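Local atomic coordinates of Abbfa_003403 (Acinetobacter baumannii, PDB entry 4ZXH), a protein that probably builds a peptide as a nonribosomal peptide synthetase, joining condensation, adenylation, phosphopantetheine-bearing carrier and thioesterase domains in one chain. Residues A[67-70]-A[71-74]; A[1112-1115]-A[1116-1120]. All coordinates share one frame; numbering follows the deposited sequence.

Interaction 1 (A[67-70]-A[71-74]); sequences DYPL and LRVS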
loop_
_atom_site.group_PDB
_atom_site.type_symbol
_atom_site.label_atom_id
_atom_site.label_comp_id
_atom_site.label_asym_id
_atom_site.label_seq_id
_atom_site.Cartn_x
_atom_site.Cartn_y
_atom_site.Cartn_z
ATOM N N ASP A 67 -6.411 -46.838 -1.892
ATOM C CA ASP A 67 -7.866 -46.774 -1.979
ATOM C C ASP A 67 -8.430 -45.392 -2.333
ATOM O O ASP A 67 -9.549 -45.293 -2.843
ATOM C CB ASP A 67 -8.486 -47.239 -0.661
ATOM C CG ASP A 67 -8.391 -48.745 -0.460
ATOM O OD1 ASP A 67 -8.050 -49.475 -1.416
ATOM O OD2 ASP A 67 -8.683 -49.202 0.664
ATOM N N TYR A 68 -7.664 -44.338 -2.058
ATOM C CA TYR A 68 -8.122 -42.966 -2.283
ATOM C C TYR A 68 -7.169 -42.217 -3.221
ATOM O O TYR A 68 -6.180 -41.626 -2.781
ATOM C CB TYR A 68 -8.269 -42.221 -0.945
ATOM C CG TYR A 68 -9.143 -42.965 0.043
ATOM C CD1 TYR A 68 -10.368 -43.518 -0.355
ATOM C CD2 TYR A 68 -8.739 -43.146 1.365
ATOM C CE1 TYR A 68 -11.173 -44.214 0.541
ATOM C CE2 TYR A 68 -9.534 -43.849 2.274
ATOM C CZ TYR A 68 -10.749 -44.383 1.858
ATOM O OH TYR A 68 -11.536 -45.079 2.764
ATOM N N PRO A 69 -7.468 -42.251 -4.530
ATOM C CA PRO A 69 -6.618 -41.649 -5.566
ATOM C C PRO A 69 -6.300 -40.172 -5.319
ATOM O O PRO A 69 -5.257 -39.705 -5.761
ATOM C CB PRO A 69 -7.448 -41.819 -6.832
ATOM C CG PRO A 69 -8.275 -43.042 -6.562
ATOM C CD PRO A 69 -8.626 -42.959 -5.109
ATOM N N LEU A 70 -7.173 -39.460 -4.614
ATOM C CA LEU A 70 -6.934 -38.057 -4.291
ATOM C C LEU A 70 -5.578 -37.877 -3.638
ATOM O O LEU A 70 -4.863 -36.930 -3.936
ATOM C CB LEU A 70 -8.032 -37.519 -3.370
ATOM C CG LEU A 70 -8.005 -36.026 -3.027
ATOM C CD1 LEU A 70 -8.097 -35.176 -4.266
ATOM C CD2 LEU A 70 -9.173 -35.698 -2.154
ATOM N N LEU A 71 -5.217 -38.815 -2.771
ATOM C CA LEU A 71 -3.967 -38.753 -2.036
ATOM C C LEU A 71 -2.721 -38.880 -2.917
ATOM O O LEU A 71 -1.609 -38.696 -2.433
ATOM C CB LEU A 71 -3.954 -39.841 -0.961
ATOM C CG LEU A 71 -4.889 -39.602 0.232
ATOM C CD1 LEU A 71 -4.783 -40.702 1.254
ATOM C CD2 LEU A 71 -4.577 -38.265 0.892
ATOM N N ARG A 72 -2.904 -39.190 -4.198
ATOM C CA ARG A 72 -1.792 -39.329 -5.137
ATOM C C ARG A 72 -1.814 -38.215 -6.205
ATOM O O ARG A 72 -1.309 -38.379 -7.316
ATOM C CB ARG A 72 -1.825 -40.724 -5.793
ATOM C CG ARG A 72 -1.818 -41.898 -4.781
ATOM C CD ARG A 72 -1.742 -43.316 -5.396
ATOM N NE ARG A 72 -2.752 -43.594 -6.427
ATOM C CZ ARG A 72 -3.932 -44.162 -6.201
ATOM N NH1 ARG A 72 -4.275 -44.532 -4.976
ATOM N NH2 ARG A 72 -4.772 -44.373 -7.204
ATOM N N VAL A 73 -2.389 -37.069 -5.852
ATOM C CA VAL A 73 -2.555 -35.949 -6.780
ATOM C C VAL A 73 -1.430 -34.898 -6.697
ATOM O O VAL A 73 -0.890 -34.642 -5.626
ATOM C CB VAL A 73 -3.928 -35.273 -6.525
ATOM C CG1 VAL A 73 -3.968 -33.837 -7.017
ATOM C CG2 VAL A 73 -5.038 -36.090 -7.151
ATOM N N SER A 74 -1.069 -34.323 -7.842
ATOM C CA SER A 74 -0.265 -33.099 -7.904
ATOM C C SER A 74 -1.003 -32.104 -8.810
ATOM O O SER A 74 -1.906 -32.505 -9.549
ATOM C CB SER A 74 1.160 -33.378 -8.412
ATOM O OG SER A 74 1.253 -33.471 -9.828
#
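A short 3-10 turn at P69-L71 is held by successive i to i+3 bonds that run from Y68 to V73: L71 N to Y68 O, R72 N to P69 O (2.9 Å) and a weak one from V73 N to L70 O. The R72 side chain turns back over this turn. Its chain, extended at chi2 and bent at chi3 (-52°), brings the guanidinium across P69, whose CA lies over one face of it, off-centre; P69 CB is 3.7 Å from R72 NH2. NH1 bonds to M65 O at the end of the preceding helix, and NE to W87 O, so one guanidinium spans two parts of the backbone. The turn joins helix 56-67 to edge strand 73-78 in the condensation domain, a member of the CoA-dependent acyltransferase clan. L70 and V73 meet loosely through CD1 and CG2 (4.3 Å) and both also pack on F180 of helix 179-187. D67 CB sits above the centre of the Y68 ring, whose OH bonds to D161. The L71 side chain lies about 4 Å from the bound phosphocholine lipid, while its carbonyl oxygen accepts a bond from W127 NE1.

Interaction 2 (A[1112-1115]-A[1116-1120]); sequences EEMA and TLYIA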
loop_
_atom_site.group_PDB
_atom_site.type_symbol
_atom_site.label_atom_id
_atom_site.label_comp_id
_atom_site.label_asym_id
_atom_site.label_seq_id
_atom_site.Cartn_x
_atom_site.Cartn_y
_atom_site.Cartn_z
ATOM N N GLU A 1112 20.183 -14.049 -49.679
ATOM C CA GLU A 1112 20.153 -15.482 -49.957
ATOM C C GLU A 1112 20.335 -16.286 -48.652
ATOM O O GLU A 1112 19.636 -17.281 -48.423
ATOM C CB GLU A 1112 21.216 -15.855 -51.012
ATOM C CG GLU A 1112 20.980 -15.245 -52.442
ATOM C CD GLU A 1112 21.674 -13.871 -52.704
ATOM O OE1 GLU A 1112 22.098 -13.191 -51.737
ATOM O OE2 GLU A 1112 21.792 -13.466 -53.892
ATOM N N GLU A 1113 21.223 -15.827 -47.774
ATOM C CA GLU A 1113 21.495 -16.549 -46.530
ATOM C C GLU A 1113 20.384 -16.336 -45.514
ATOM O O GLU A 1113 19.967 -17.259 -44.817
ATOM C CB GLU A 1113 22.840 -16.126 -45.933
ATOM C CG GLU A 1113 24.045 -16.564 -46.739
ATOM C CD GLU A 1113 24.036 -18.056 -47.032
ATOM O OE1 GLU A 1113 23.614 -18.837 -46.150
ATOM O OE2 GLU A 1113 24.454 -18.448 -48.144
ATOM N N MET A 1114 19.925 -15.097 -45.435
ATOM C CA MET A 1114 18.765 -14.709 -44.633
ATOM C C MET A 1114 17.596 -15.656 -44.908
ATOM O O MET A 1114 16.959 -16.170 -43.991
ATOM C CB MET A 1114 18.385 -13.260 -44.968
ATOM C CG MET A 1114 17.541 -12.530 -43.987
ATOM S SD MET A 1114 17.375 -10.778 -44.458
ATOM C CE MET A 1114 19.098 -10.292 -44.554
ATOM N N ALA A 1115 17.344 -15.897 -46.191
ATOM C CA ALA A 1115 16.206 -16.687 -46.632
ATOM C C ALA A 1115 16.294 -18.159 -46.201
ATOM O O ALA A 1115 15.329 -18.703 -45.651
ATOM C CB ALA A 1115 16.066 -16.583 -48.143
ATOM N N THR A 1116 17.435 -18.796 -46.469
ATOM C CA THR A 1116 17.682 -20.151 -46.007
ATOM C C THR A 1116 17.468 -20.276 -44.500
ATOM O O THR A 1116 16.802 -21.191 -44.030
ATOM C CB THR A 1116 19.113 -20.616 -46.338
ATOM O OG1 THR A 1116 19.309 -20.596 -47.755
ATOM C CG2 THR A 1116 19.347 -22.024 -45.812
ATOM N N LEU A 1117 18.039 -19.346 -43.743
ATOM C CA LEU A 1117 17.903 -19.362 -42.293
ATOM C C LEU A 1117 16.441 -19.294 -41.864
ATOM O O LEU A 1117 16.011 -20.064 -40.997
ATOM C CB LEU A 1117 18.666 -18.196 -41.668
ATOM C CG LEU A 1117 18.543 -18.170 -40.146
ATOM C CD1 LEU A 1117 19.253 -19.395 -39.606
ATOM C CD2 LEU A 1117 19.099 -16.883 -39.536
ATOM N N TYR A 1118 15.690 -18.372 -42.471
ATOM C CA TYR A 1118 14.280 -18.171 -42.120
ATOM C C TYR A 1118 13.441 -19.369 -42.550
ATOM O O TYR A 1118 12.577 -19.821 -41.792
ATOM C CB TYR A 1118 13.716 -16.881 -42.740
ATOM C CG TYR A 1118 14.358 -15.614 -42.219
ATOM C CD1 TYR A 1118 15.193 -15.632 -41.101
ATOM C CD2 TYR A 1118 14.134 -14.397 -42.840
ATOM C CE1 TYR A 1118 15.783 -14.495 -40.628
ATOM C CE2 TYR A 1118 14.723 -13.231 -42.360
ATOM C CZ TYR A 1118 15.549 -13.294 -41.264
ATOM O OH TYR A 1118 16.139 -12.140 -40.807
ATOM N N ILE A 1119 13.699 -19.881 -43.757
ATOM C CA ILE A 1119 13.000 -21.069 -44.248
ATOM C C ILE A 1119 13.109 -22.240 -43.275
ATOM O O ILE A 1119 12.118 -22.909 -43.001
ATOM C CB ILE A 1119 13.519 -21.510 -45.621
ATOM C CG1 ILE A 1119 12.858 -20.678 -46.713
ATOM C CG2 ILE A 1119 13.195 -22.956 -45.867
ATOM C CD1 ILE A 1119 13.415 -20.936 -48.086
ATOM N N ALA A 1120 14.298 -22.477 -42.734
ATOM C CA ALA A 1120 14.458 -23.515 -41.717
ATOM C C ALA A 1120 13.601 -23.208 -40.485
ATOM O O ALA A 1120 12.962 -24.110 -39.948
ATOM C CB ALA A 1120 15.913 -23.672 -41.327
#
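M1114 and Y1118 leave helix 1111-1125 one turn apart and run alongside each other. The backbone is regular alpha-helix: L1117 N bonds to E1113 O, Y1118 N to M1114 O and I1119 N to A1115 O (2.8 Å), whereas T1116 N to E1112 O is long and weak at 3.3 Å. The Y1118 side chain starts beside M1114 O, which is 3.5 Å from CB and 3.2 Å from CG. That oxygen stands over one ring face, displaced toward the rim, while also accepting the bond from Y1118 N. Farther along the ring, CE2 meets M1114 CG at 3.3 Å, and CZ lies close to the same methylene. At the tip, OH lies nearest M1114 CG (3.5 Å), with SD a little farther off, and hydrogen-bonds H1071 NE2, directly after strand 1067-1070. M1114 matches this course because its CG is anti to the backbone N (chi1 -161°) and its chain stays extended until it bends at chi3. SD is 5.2 Å from the Y1118 ring centroid and 55° off its normal, an oblique Met-aromatic contact.

The thioesterase domain belongs to the alpha/beta-hydrolase clan, and this is the helix of a beta-alpha-beta crossover from strand 1093-1096 to the parallel strand 1131-1136. M1114 and A1115 pack on I1142 and I1146 of helix 1138-1152, which follows a probable nucleophile elbow at C1137. T1116 OG1 pairs with Q1149 OE1, and Q1149 NE2 reaches E1112 O, so one amide grips both a side chain and the backbone. The carbonyl oxygen and the thioether chain of M1114 line one and the same face of the Y1118 ring, O near CG and the methylene near CE2 and CZ. With the hydroxyl satisfied by H1071, the M1114-Y1118 contact itself is dispersive and weakly polar, with no charge to balance.

Interactions 1 and 2 belong to separate domains of one chain, their centres 51 Å apart and their nearest atoms about 34 Å, without touching. In interaction 1, Y68, L70, L71 and V73 are buried while D67 is exposed; in interaction 2, M1114, A1115, Y1118 and I1119 form the buried side of the helix while E1113 and T1116 are exposed. Interaction 1 joins a helix to a sheet-edge strand, and the guanidinium of R72 ties the end of helix 56-67 to the neighbouring strand 81-87. Interaction 2 stays within a single helix, where T1116 carries a polar link to a neighbouring helix. Correspondingly, 67-74 relies on i to i+3 bonds and 1112-1120 on i to i+4 bonds. A bound lipid borders the first contact, whereas the second is framed by protein side chains.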